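Local coordinates for protein putative fumarylpyruvate hydrolase (Burkholderia cenocepacia, PDB 4MAQ) that is a member of the fumarylacetoacetate hydrolase (FAH) family of mainly beta proteins and probably acts as a hydrolase, at residues L120-L125 and W136-G141; L85-E90 and G214-G219; V36-R41 and L204-T209; L91-G96 and W112-G117. All coordinates share one frame; numbering follows the deposited sequence. Where two conformers were deposited one is given.

Contact 1 of 4, residues L120-L125 and W136-G141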
loop_
_atom_site.group_PDB
_atom_site.type_symbol
_atom_site.label_atom_id
_atom_site.label_comp_id
_atom_site.label_asym_id
_atom_site.label_seq_id
_atom_site.Cartn_x
_atom_site.Cartn_y
_atom_site.Cartn_z
ATOM N N LEU B 120 4.295 -7.331 -11.600
ATOM C CA LEU B 120 4.327 -6.472 -12.788
ATOM C C LEU B 120 4.821 -5.078 -12.440
ATOM O O LEU B 120 4.458 -4.545 -11.400
ATOM C CB LEU B 120 2.935 -6.404 -13.441
ATOM C CG LEU B 120 2.404 -7.736 -13.987
ATOM C CD1 LEU B 120 0.969 -7.582 -14.461
ATOM C CD2 LEU B 120 3.278 -8.219 -15.139
ATOM N N THR B 121 5.598 -4.496 -13.351
ATOM C CA THR B 121 6.227 -3.201 -13.118
ATOM C C THR B 121 6.061 -2.273 -14.301
ATOM O O THR B 121 6.283 -2.681 -15.439
ATOM C CB THR B 121 7.748 -3.354 -12.914
ATOM O OG1 THR B 121 7.981 -4.352 -11.933
ATOM C CG2 THR B 121 8.410 -2.038 -12.447
ATOM N N ARG B 122 5.718 -1.018 -14.033
ATOM C CA ARG B 122 5.809 0.026 -15.074
ATOM C C ARG B 122 7.268 0.480 -15.021
ATOM O O ARG B 122 7.635 1.345 -14.222
ATOM C CB ARG B 122 4.796 1.137 -14.814
ATOM C CG ARG B 122 3.360 0.630 -14.987
ATOM C CD ARG B 122 2.333 1.760 -14.980
ATOM N NE ARG B 122 2.096 2.348 -13.660
ATOM C CZ ARG B 122 1.076 3.148 -13.359
ATOM N NH1 ARG B 122 0.105 3.393 -14.244
ATOM N NH2 ARG B 122 0.991 3.649 -12.127
ATOM N N ARG B 123 8.116 -0.168 -15.827
ATOM C CA ARG B 123 9.578 -0.072 -15.685
ATOM C C ARG B 123 10.096 1.306 -16.075
ATOM O O ARG B 123 11.072 1.782 -15.505
ATOM C CB ARG B 123 10.245 -1.188 -16.497
ATOM N N ASP B 124 9.454 1.935 -17.052
ATOM C CA ASP B 124 9.787 3.313 -17.389
ATOM C C ASP B 124 9.573 4.260 -16.208
ATOM O O ASP B 124 10.451 5.077 -15.892
ATOM C CB ASP B 124 9.075 3.799 -18.663
ATOM C CG ASP B 124 7.608 3.416 -18.754
ATOM O OD1 ASP B 124 7.001 2.902 -17.783
ATOM O OD2 ASP B 124 7.042 3.673 -19.840
ATOM N N LEU B 125 8.433 4.144 -15.532
ATOM C CA LEU B 125 8.202 4.936 -14.325
ATOM C C LEU B 125 9.202 4.569 -13.248
ATOM O O LEU B 125 9.670 5.450 -12.516
ATOM C CB LEU B 125 6.774 4.770 -13.816
ATOM C CG LEU B 125 5.666 5.194 -14.773
ATOM C CD1 LEU B 125 4.285 5.060 -14.139
ATOM C CD2 LEU B 125 5.904 6.613 -15.303
ATOM N N TRP B 136 8.478 4.369 -5.408
ATOM C CA TRP B 136 8.227 3.382 -6.452
ATOM C C TRP B 136 6.772 3.009 -6.606
ATOM O O TRP B 136 6.463 2.106 -7.374
ATOM C CB TRP B 136 8.982 2.104 -6.112
ATOM C CG TRP B 136 10.512 2.184 -6.176
ATOM C CD1 TRP B 136 11.326 3.306 -6.146
ATOM C CD2 TRP B 136 11.371 1.059 -6.276
ATOM N NE1 TRP B 136 12.665 2.914 -6.231
ATOM C CE2 TRP B 136 12.716 1.538 -6.290
ATOM C CE3 TRP B 136 11.138 -0.327 -6.320
ATOM C CZ2 TRP B 136 13.818 0.674 -6.381
ATOM C CZ3 TRP B 136 12.237 -1.185 -6.413
ATOM C CH2 TRP B 136 13.559 -0.684 -6.430
ATOM N N ASP B 137 5.874 3.671 -5.891
ATOM C CA ASP B 137 4.477 3.235 -5.889
ATOM C C ASP B 137 3.825 3.258 -7.258
ATOM O O ASP B 137 3.101 2.331 -7.608
ATOM C CB ASP B 137 3.634 4.086 -4.919
ATOM C CG ASP B 137 4.253 4.201 -3.511
ATOM O OD1 ASP B 137 5.330 4.787 -3.374
ATOM O OD2 ASP B 137 3.640 3.716 -2.548
ATOM N N TRP B 138 4.051 4.313 -8.038
ATOM C CA TRP B 138 3.523 4.315 -9.389
ATOM C C TRP B 138 4.087 3.147 -10.223
ATOM O O TRP B 138 3.371 2.574 -11.041
ATOM C CB TRP B 138 3.794 5.657 -10.059
ATOM C CG TRP B 138 2.725 6.727 -9.912
ATOM C CD1 TRP B 138 2.591 7.806 -10.730
ATOM C CD2 TRP B 138 1.670 6.844 -8.921
ATOM N NE1 TRP B 138 1.531 8.574 -10.340
ATOM C CE2 TRP B 138 0.940 8.012 -9.238
ATOM C CE3 TRP B 138 1.257 6.073 -7.823
ATOM C CZ2 TRP B 138 -0.166 8.435 -8.489
ATOM C CZ3 TRP B 138 0.131 6.494 -7.092
ATOM C CH2 TRP B 138 -0.548 7.663 -7.428
ATOM N N ALA B 139 5.369 2.827 -10.018
ATOM C CA ALA B 139 6.026 1.768 -10.773
ATOM C C ALA B 139 5.521 0.371 -10.376
ATOM O O ALA B 139 5.471 -0.523 -11.223
ATOM C CB ALA B 139 7.524 1.859 -10.631
ATOM N N LYS B 140 5.178 0.188 -9.094
ATOM C CA LYS B 140 5.015 -1.151 -8.550
ATOM C C LYS B 140 3.630 -1.467 -8.010
ATOM O O LYS B 140 3.306 -2.656 -7.860
ATOM C CB LYS B 140 6.004 -1.358 -7.408
ATOM C CG LYS B 140 7.443 -1.657 -7.859
ATOM C CD LYS B 140 7.583 -2.985 -8.631
ATOM C CE LYS B 140 9.062 -3.387 -8.723
ATOM N NZ LYS B 140 9.188 -4.658 -9.474
ATOM N N GLY B 141 2.840 -0.436 -7.689
ATOM C CA GLY B 141 1.587 -0.625 -6.939
ATOM C C GLY B 141 0.334 -0.220 -7.664
ATOM O O GLY B 141 -0.677 0.158 -7.052
#
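Arg122 bends its chain at chi3 (-73°) and lays the side of its guanidinium against Trp138 O. Lys140 folds at chi2 (-64°) and then runs straight, which carries NZ to Thr121 OG1. The arginine grips one carbonyl with two nitrogens. Arg122 NE lies 2.9 Å from Trp138 O, and Arg122 NH2 lies 2.8 Å from that same oxygen. The oxygen sits in the guanidinium plane, although both donors are tilted from the carbonyl plane. This double grip fixes the rotation of the group. Leu125 CD1 lies over one guanidinium face, offset toward the rim, and reaches Trp138 CB at 4.2 Å.

The contact joins the strand-to-helix turn after strand 111-122 to the short helix 137-140. Arg122 is the N-cap residue of helix 123-132. Arg122 N gives a backbone hydrogen bond of 2.9 Å to Ala139 O. Thr121 CA makes a C-H contact with Ala139 O at 3.4 Å. Ala139 CB packs on Arg122 O at 3.6 Å.

Lys140 NZ donates to Thr121 OG1 at 2.8 Å and also forms a salt bridge with Asp119. Arg122 NH1 is bound by Pro80 O and by Ser196 O of the second subunit. The Trp138 ring meets Phe61 of the second subunit.

Contact 2 of 4, residues L85-E90 and G214-G219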
loop_
_atom_site.group_PDB
_atom_site.type_symbol
_atom_site.label_atom_id
_atom_site.label_comp_id
_atom_site.label_asym_id
_atom_site.label_seq_id
_atom_site.Cartn_x
_atom_site.Cartn_y
_atom_site.Cartn_z
ATOM N N LEU B 85 6.050 -2.453 -19.674
ATOM C CA LEU B 85 5.527 -3.316 -18.599
ATOM C C LEU B 85 6.423 -4.527 -18.470
ATOM O O LEU B 85 6.600 -5.251 -19.450
ATOM C CB LEU B 85 4.120 -3.756 -18.944
ATOM C CG LEU B 85 3.374 -4.561 -17.884
ATOM C CD1 LEU B 85 3.022 -3.723 -16.666
ATOM C CD2 LEU B 85 2.110 -5.076 -18.537
ATOM N N HIS B 86 7.000 -4.747 -17.286
ATOM C CA HIS B 86 7.870 -5.907 -17.106
ATOM C C HIS B 86 7.253 -6.980 -16.231
ATOM O O HIS B 86 6.430 -6.671 -15.357
ATOM C CB HIS B 86 9.222 -5.484 -16.538
ATOM C CG HIS B 86 10.114 -4.890 -17.585
ATOM N ND1 HIS B 86 11.484 -5.015 -17.564
ATOM C CD2 HIS B 86 9.816 -4.195 -18.712
ATOM C CE1 HIS B 86 11.996 -4.398 -18.615
ATOM N NE2 HIS B 86 11.003 -3.901 -19.333
ATOM N N HIS B 87 7.689 -8.225 -16.444
ATOM C CA HIS B 87 7.264 -9.376 -15.633
ATOM C C HIS B 87 8.386 -9.864 -14.736
ATOM O O HIS B 87 9.548 -9.867 -15.138
ATOM C CB HIS B 87 6.847 -10.564 -16.533
ATOM C CG HIS B 87 7.912 -11.012 -17.505
ATOM N ND1 HIS B 87 9.007 -11.773 -17.130
ATOM C CD2 HIS B 87 8.054 -10.788 -18.835
ATOM C CE1 HIS B 87 9.755 -12.016 -18.200
ATOM N NE2 HIS B 87 9.213 -11.404 -19.240
ATOM N N GLU B 88 8.007 -10.308 -13.542
ATOM C CA GLU B 88 8.894 -11.051 -12.650
ATOM C C GLU B 88 8.099 -12.171 -11.991
ATOM O O GLU B 88 7.235 -11.909 -11.137
ATOM C CB GLU B 88 9.483 -10.148 -11.566
ATOM C CG GLU B 88 10.467 -9.126 -12.086
ATOM C CD GLU B 88 10.761 -8.075 -11.056
ATOM O OE1 GLU B 88 11.129 -8.453 -9.931
ATOM O OE2 GLU B 88 10.601 -6.886 -11.358
ATOM N N ILE B 89 8.385 -13.420 -12.372
ATOM C CA ILE B 89 7.721 -14.590 -11.764
ATOM C C ILE B 89 8.212 -14.789 -10.310
ATOM O O ILE B 89 9.418 -14.713 -10.051
ATOM C CB ILE B 89 8.014 -15.873 -12.593
ATOM C CG1 ILE B 89 7.237 -17.086 -12.074
ATOM C CG2 ILE B 89 9.507 -16.214 -12.671
ATOM C CD1 ILE B 89 5.790 -17.000 -12.452
ATOM N N GLU B 90 7.296 -15.067 -9.377
ATOM C CA GLU B 90 7.663 -15.202 -7.946
ATOM C C GLU B 90 6.810 -16.231 -7.236
ATOM O O GLU B 90 5.624 -16.335 -7.514
ATOM C CB GLU B 90 7.538 -13.858 -7.232
ATOM C CG GLU B 90 8.246 -12.765 -8.009
ATOM C CD GLU B 90 8.682 -11.558 -7.232
ATOM O OE1 GLU B 90 8.671 -11.544 -5.991
ATOM O OE2 GLU B 90 9.101 -10.621 -7.942
ATOM N N GLY B 214 11.773 -9.116 -18.126
ATOM C CA GLY B 214 11.679 -8.552 -19.468
ATOM C C GLY B 214 10.298 -7.994 -19.690
ATOM O O GLY B 214 9.456 -8.044 -18.801
ATOM N N ALA B 215 10.066 -7.439 -20.874
ATOM C CA ALA B 215 8.816 -6.734 -21.177
ATOM C C ALA B 215 7.669 -7.646 -21.631
ATOM O O ALA B 215 7.892 -8.711 -22.229
ATOM C CB ALA B 215 9.081 -5.674 -22.231
ATOM N N LEU B 216 6.445 -7.184 -21.379
ATOM C CA LEU B 216 5.198 -7.777 -21.890
ATOM C C LEU B 216 4.545 -6.775 -22.819
ATOM O O LEU B 216 4.432 -5.603 -22.471
ATOM C CB LEU B 216 4.227 -8.076 -20.748
ATOM C CG LEU B 216 4.678 -9.133 -19.750
ATOM C CD1 LEU B 216 3.675 -9.204 -18.590
ATOM C CD2 LEU B 216 4.877 -10.476 -20.439
ATOM N N GLN B 217 4.129 -7.237 -23.997
ATOM C CA GLN B 217 3.378 -6.426 -24.939
ATOM C C GLN B 217 1.897 -6.695 -24.772
ATOM O O GLN B 217 1.510 -7.798 -24.375
ATOM C CB GLN B 217 3.759 -6.778 -26.380
ATOM C CG GLN B 217 5.236 -6.643 -26.688
ATOM C CD GLN B 217 5.763 -5.286 -26.291
ATOM O OE1 GLN B 217 5.116 -4.266 -26.528
ATOM N NE2 GLN B 217 6.942 -5.262 -25.668
ATOM N N PRO B 218 1.049 -5.687 -25.062
ATOM C CA PRO B 218 -0.386 -5.946 -25.124
ATOM C C PRO B 218 -0.681 -7.176 -25.978
ATOM O O PRO B 218 -0.109 -7.331 -27.062
ATOM C CB PRO B 218 -0.932 -4.671 -25.774
ATOM C CG PRO B 218 0.047 -3.611 -25.388
ATOM C CD PRO B 218 1.376 -4.297 -25.438
ATOM N N GLY B 219 -1.511 -8.083 -25.463
ATOM C CA GLY B 219 -1.872 -9.293 -26.194
ATOM C C GLY B 219 -1.010 -10.502 -25.876
ATOM O O GLY B 219 -1.343 -11.619 -26.283
HETATM O O HOH W 1 5.308 -3.032 -22.473
HETATM O O HOH W 2 9.806 -10.815 -21.833
#
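A short antiparallel pairing joins His86 to Ala215, where strand 214-216 meets the start of strand 85-95 at one margin of the large mixed sheet of this FAH-family protein. The strands splay strongly, at 117° between their directions. His86 and Ala215 form a non-hydrogen-bonded pair. A backbone bond lies before it and another after it. Leu216 N is 2.7 Å from Leu85 O, and His87 N is 3.0 Å from Gly214 O. A water bridges Leu85 N and Leu216 O, and so extends the link between the strands.

The two histidine rings take up different parts of the glycine. The Gly214-Ala215 peptide lies over a face of the His86 ring, with Gly214 C and Ala215 N above its centre. Gly214 CA makes a CH-pi contact with this ring, 4.3 Å from the centroid. His87 has CG between the backbone N and the carbonyl carbon (chi1 56°), which swings its ring back across the partner strand. Gly214 O then stands 3.0 Å above the plane of the His87 ring, toward its rim. His87 CD2 touches Leu216 CD2 at 3.6 Å, the two side chains crossing at about a right angle.

A second water lies in the plane of the His87 ring, 2.7 Å from NE2, and donates to Ala215 O. Gln175 OE1 binds His87 ND1. Both ring nitrogens therefore have polar partners, which should fix the rotation of this buried ring.

Contact 3 of 4, residues V36-R41 and L204-T209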
loop_
_atom_site.group_PDB
_atom_site.type_symbol
_atom_site.label_atom_id
_atom_site.label_comp_id
_atom_site.label_asym_id
_atom_site.label_seq_id
_atom_site.Cartn_x
_atom_site.Cartn_y
_atom_site.Cartn_z
ATOM N N VAL B 36 0.525 -6.605 1.119
ATOM C CA VAL B 36 1.340 -7.353 0.166
ATOM C C VAL B 36 2.771 -6.820 0.223
ATOM O O VAL B 36 2.988 -5.644 -0.080
ATOM C CB VAL B 36 0.789 -7.230 -1.268
ATOM C CG1 VAL B 36 1.659 -8.039 -2.251
ATOM C CG2 VAL B 36 -0.656 -7.693 -1.329
ATOM N N PHE B 37 3.725 -7.675 0.605
ATOM C CA PHE B 37 5.127 -7.284 0.704
ATOM C C PHE B 37 5.911 -7.983 -0.395
ATOM O O PHE B 37 5.678 -9.177 -0.665
ATOM C CB PHE B 37 5.692 -7.708 2.060
ATOM C CG PHE B 37 4.891 -7.200 3.228
ATOM C CD1 PHE B 37 5.080 -5.905 3.683
ATOM C CD2 PHE B 37 3.945 -8.000 3.871
ATOM C CE1 PHE B 37 4.362 -5.406 4.758
ATOM C CE2 PHE B 37 3.230 -7.501 4.950
ATOM C CZ PHE B 37 3.443 -6.212 5.389
ATOM N N CYS B 38 6.871 -7.266 -0.975
ATOM C CA CYS B 38 7.629 -7.796 -2.120
ATOM C C CYS B 38 9.109 -7.562 -1.875
ATOM O O CYS B 38 9.552 -6.432 -1.654
ATOM C CB CYS B 38 7.229 -7.072 -3.402
ATOM S SG CYS B 38 5.454 -7.065 -3.732
ATOM N N VAL B 39 9.886 -8.628 -1.887
ATOM C CA VAL B 39 11.304 -8.481 -1.669
ATOM C C VAL B 39 11.981 -7.982 -2.959
ATOM O O VAL B 39 11.585 -8.349 -4.086
ATOM C CB VAL B 39 11.895 -9.793 -1.122
ATOM C CG1 VAL B 39 11.992 -10.836 -2.212
ATOM C CG2 VAL B 39 13.233 -9.563 -0.422
ATOM N N GLY B 40 12.916 -7.073 -2.742
ATOM C CA GLY B 40 13.828 -6.718 -3.768
ATOM C C GLY B 40 14.719 -7.920 -3.984
ATOM O O GLY B 40 14.497 -9.026 -3.491
ATOM N N ARG B 41 15.764 -7.663 -4.705
ATOM C CA ARG B 41 16.595 -8.691 -5.348
ATOM C C ARG B 41 16.911 -9.842 -4.390
ATOM O O ARG B 41 17.662 -9.672 -3.427
ATOM C CB ARG B 41 17.893 -8.056 -5.846
ATOM N N LEU B 204 0.391 -11.328 2.118
ATOM C CA LEU B 204 1.063 -12.057 1.046
ATOM C C LEU B 204 2.482 -11.521 0.937
ATOM O O LEU B 204 2.700 -10.319 1.045
ATOM C CB LEU B 204 0.353 -11.877 -0.315
ATOM C CG LEU B 204 -1.081 -12.402 -0.407
ATOM C CD1 LEU B 204 -1.622 -12.091 -1.808
ATOM C CD2 LEU B 204 -1.165 -13.887 -0.106
ATOM N N ILE B 205 3.442 -12.424 0.684
ATOM C CA ILE B 205 4.818 -12.025 0.451
ATOM C C ILE B 205 5.293 -12.595 -0.873
ATOM O O ILE B 205 5.263 -13.821 -1.097
ATOM C CB ILE B 205 5.755 -12.500 1.576
ATOM C CG1 ILE B 205 5.261 -12.032 2.964
ATOM C CG2 ILE B 205 7.179 -12.023 1.303
ATOM C CD1 ILE B 205 6.054 -12.664 4.118
ATOM N N PHE B 206 5.693 -11.695 -1.770
ATOM C CA PHE B 206 6.317 -12.076 -3.035
ATOM C C PHE B 206 7.815 -12.180 -2.735
ATOM O O PHE B 206 8.426 -11.223 -2.265
ATOM C CB PHE B 206 6.102 -10.977 -4.069
ATOM C CG PHE B 206 4.763 -10.988 -4.748
ATOM C CD1 PHE B 206 3.588 -10.796 -4.029
ATOM C CD2 PHE B 206 4.693 -11.122 -6.120
ATOM C CE1 PHE B 206 2.355 -10.755 -4.672
ATOM C CE2 PHE B 206 3.459 -11.093 -6.774
ATOM C CZ PHE B 206 2.288 -10.896 -6.044
ATOM N N THR B 207 8.381 -13.353 -2.983
ATOM C CA THR B 207 9.692 -13.739 -2.430
ATOM C C THR B 207 10.883 -13.562 -3.376
ATOM O O THR B 207 11.998 -14.009 -3.069
ATOM C CB THR B 207 9.684 -15.201 -1.891
ATOM O OG1 THR B 207 9.318 -16.122 -2.932
ATOM C CG2 THR B 207 8.703 -15.338 -0.749
ATOM N N GLY B 208 10.660 -12.908 -4.517
ATOM C CA GLY B 208 11.752 -12.591 -5.432
ATOM C C GLY B 208 11.646 -13.366 -6.722
ATOM O O GLY B 208 10.768 -14.213 -6.896
ATOM N N THR B 209 12.547 -13.077 -7.645
ATOM C CA THR B 209 12.431 -13.594 -9.002
ATOM C C THR B 209 13.790 -14.023 -9.531
ATOM O O THR B 209 14.790 -13.375 -9.233
ATOM C CB THR B 209 11.807 -12.505 -9.914
ATOM O OG1 THR B 209 11.324 -13.092 -11.125
ATOM C CG2 THR B 209 12.794 -11.393 -10.269
#
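Phe206 fills the notch between Val36 and Cys38, whose side chains stand on the same face of the neighbouring strand. Its CG is anti to the carbonyl carbon (chi1 -81°), which leans the ring back along the strand toward Val36. Val36 CG1 presses on the CD1-CE1 side of the ring, 3.7 Å from Phe206 CE1. Cys38 leans back in the same sense and brings its sulfur to the root of the ring, with SG 4.0 Å from Phe206 CB. This is a sulfur-aromatic contact of oblique approach, with Cys38 SG 4.6 Å from the centroid of the Phe206 ring. The other branch of the valine, Val36 CG2, rests beside Leu204 CB at 4.4 Å.

The backbones beneath are parallel strands, 36-39 and 204-206, in the middle of a mixed sheet. Strand 61-64 lies next to the first, and strand 85-95 next to the second. Three bonds alternate across the pair. Phe37 N reaches Leu204 O at 2.9 Å, Phe206 N reaches Phe37 O at 2.7 Å, and Val39 N reaches Phe206 O at 3.0 Å.

Phe37 and Ile205 form the opposite face. Phe37 CD2 is 4.3 Å from Ile205 CG1, a looser meeting than that of Val36 with Phe206. Helix 186-196 covers this side, with Val193 against Phe37 and with Val189 and Ile190 against Ile205. Past the strand ends the backbone turns into loops. There Thr207 OG1 binds Leu91 O, and Gly208 N binds Glu90 OE1, both on strand 85-95.

Contact 4 of 4, residues L91-G96 and W112-G117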
loop_
_atom_site.group_PDB
_atom_site.type_symbol
_atom_site.label_atom_id
_atom_site.label_comp_id
_atom_site.label_asym_id
_atom_site.label_seq_id
_atom_site.Cartn_x
_atom_site.Cartn_y
_atom_site.Cartn_z
ATOM N N LEU B 91 7.417 -16.926 -6.271
ATOM C CA LEU B 91 6.675 -17.689 -5.272
ATOM C C LEU B 91 6.002 -16.720 -4.294
ATOM O O LEU B 91 6.653 -15.840 -3.747
ATOM C CB LEU B 91 7.581 -18.669 -4.508
ATOM C CG LEU B 91 6.873 -19.480 -3.425
ATOM C CD1 LEU B 91 5.993 -20.548 -4.046
ATOM C CD2 LEU B 91 7.901 -20.113 -2.501
ATOM N N VAL B 92 4.695 -16.883 -4.100
ATOM C CA VAL B 92 3.935 -16.040 -3.176
ATOM C C VAL B 92 3.596 -16.848 -1.915
ATOM O O VAL B 92 3.113 -17.989 -1.988
ATOM C CB VAL B 92 2.645 -15.535 -3.833
ATOM C CG1 VAL B 92 1.772 -14.775 -2.826
ATOM C CG2 VAL B 92 2.982 -14.612 -5.006
ATOM N N VAL B 93 3.949 -16.296 -0.750
ATOM C CA VAL B 93 3.679 -16.921 0.545
ATOM C C VAL B 93 2.511 -16.234 1.220
ATOM O O VAL B 93 2.478 -15.003 1.307
ATOM C CB VAL B 93 4.937 -16.808 1.441
ATOM C CG1 VAL B 93 4.688 -17.557 2.727
ATOM C CG2 VAL B 93 6.165 -17.381 0.726
ATOM N N ALA B 94 1.528 -17.022 1.646
ATOM C CA ALA B 94 0.322 -16.488 2.300
ATOM C C ALA B 94 0.395 -16.747 3.795
ATOM O O ALA B 94 0.587 -17.888 4.207
ATOM C CB ALA B 94 -0.924 -17.145 1.703
ATOM N N ILE B 95 0.228 -15.693 4.601
ATOM C CA ILE B 95 0.403 -15.787 6.054
ATOM C C ILE B 95 -0.924 -16.107 6.748
ATOM O O ILE B 95 -1.960 -15.514 6.435
ATOM C CB ILE B 95 0.973 -14.450 6.574
ATOM C CG1 ILE B 95 2.328 -14.169 5.899
ATOM C CG2 ILE B 95 1.061 -14.390 8.110
ATOM C CD1 ILE B 95 3.410 -15.227 6.167
ATOM N N GLY B 96 -0.879 -17.006 7.726
ATOM C CA GLY B 96 -2.084 -17.373 8.474
ATOM C C GLY B 96 -2.057 -17.055 9.966
ATOM O O GLY B 96 -3.048 -17.282 10.657
ATOM N N TRP B 112 0.147 -19.912 6.028
ATOM C CA TRP B 112 -1.066 -20.653 5.666
ATOM C C TRP B 112 -0.846 -21.481 4.385
ATOM O O TRP B 112 -1.306 -22.617 4.296
ATOM C CB TRP B 112 -2.270 -19.684 5.485
ATOM C CG TRP B 112 -3.479 -20.468 5.167
ATOM C CD1 TRP B 112 -4.305 -21.101 6.051
ATOM C CD2 TRP B 112 -3.920 -20.852 3.859
ATOM N NE1 TRP B 112 -5.257 -21.804 5.384
ATOM C CE2 TRP B 112 -5.042 -21.698 4.035
ATOM C CE3 TRP B 112 -3.489 -20.554 2.555
ATOM C CZ2 TRP B 112 -5.751 -22.246 2.959
ATOM C CZ3 TRP B 112 -4.198 -21.118 1.479
ATOM C CH2 TRP B 112 -5.317 -21.940 1.700
ATOM N N GLY B 113 -0.204 -20.906 3.379
ATOM C CA GLY B 113 -0.095 -21.575 2.094
ATOM C C GLY B 113 0.700 -20.803 1.087
ATOM O O GLY B 113 1.400 -19.839 1.428
ATOM N N TYR B 114 0.612 -21.246 -0.163
ATOM C CA TYR B 114 1.467 -20.747 -1.226
ATOM C C TYR B 114 0.702 -20.558 -2.518
ATOM O O TYR B 114 -0.241 -21.300 -2.807
ATOM C CB TYR B 114 2.598 -21.749 -1.504
ATOM C CG TYR B 114 3.529 -21.869 -0.335
ATOM C CD1 TYR B 114 3.287 -22.813 0.660
ATOM C CD2 TYR B 114 4.646 -21.035 -0.208
ATOM C CE1 TYR B 114 4.106 -22.925 1.765
ATOM C CE2 TYR B 114 5.482 -21.126 0.902
ATOM C CZ TYR B 114 5.213 -22.072 1.887
ATOM O OH TYR B 114 6.089 -22.132 2.960
ATOM N N GLY B 115 1.182 -19.631 -3.343
ATOM C CA GLY B 115 0.729 -19.513 -4.709
ATOM C C GLY B 115 1.871 -19.051 -5.591
ATOM O O GLY B 115 3.029 -18.961 -5.145
ATOM N N VAL B 116 1.539 -18.749 -6.837
ATOM C CA VAL B 116 2.528 -18.278 -7.814
ATOM C C VAL B 116 2.024 -16.930 -8.315
ATOM O O VAL B 116 0.828 -16.772 -8.579
ATOM C CB VAL B 116 2.689 -19.272 -8.990
ATOM C CG1 VAL B 116 3.628 -18.719 -10.049
ATOM C CG2 VAL B 116 3.178 -20.607 -8.439
ATOM N N GLY B 117 2.920 -15.958 -8.405
ATOM C CA GLY B 117 2.521 -14.613 -8.780
ATOM C C GLY B 117 3.435 -14.019 -9.819
ATOM O O GLY B 117 4.539 -14.540 -10.080
#
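Tyr114 and Val93 lie side by side and point the same way from the sheet. The ring meets the valine through its CD2 and CE2 atoms, and Tyr114 CE2 is 3.8 Å from Val93 CG2. Leu91 comes to the same part of the ring at a slant, with Leu91 CD2 4.1 Å from Tyr114 CD2. Leu91 CG is anti to the backbone N (chi1 179°), and the other branch, Leu91 CD1, reaches across to Gly115 O at 3.5 Å. The phenol end of Tyr114 leads beyond the pair, where OH hydrogen-bonds His159 ND1.

Val92, Ala94 and Trp112 lie on the opposite side of the sheet. Ala94 CB meets the Trp112 ring at its edge, near the plane, 4.4 Å from CE3. The indole otherwise leads away from strand 91-95, to Leu151 and to Val13 of the second subunit. Gly113 has no side chain, and Trp112 CE3 lies close beside its CA on that side. Val92 CG2 likewise packs on the bare backbone of Gly117, 3.7 Å from Gly117 N.

The backbones are antiparallel. Val92 and Gly115 bond to each other in both directions, and Ala94 N donates to Gly113 O. At the far end the register slips. Trp112 N is 2.8 Å from Ala94 O, and Gly113 N is 3.2 Å from the same oxygen. Two successive residues thus face Ala94, which defines a classic beta bulge near the start of strand 111-122.

In the fold
All four contacts reach one mixed sheet of the FAH-family fold. Strand 85-95 lies at its centre. Its first half serves contact 2, its second half contact 4, and strand 204-206 of contact 3 runs next to it. Contacts 3 and 4 are neighbours, with centres about 11 Å apart. Contacts 1 and 4 use opposite ends of strand 111-122, their centres about 22 Å apart. Contact 2 touches each of the others. Contacts 1 and 4 close locally, and contact 4 comes first. Contacts 2 and 3 cross along the chain and bring distant segments together. Both local contacts also touch the second subunit, so strand 111-122 and the short helix 137-140 take part in the dimer.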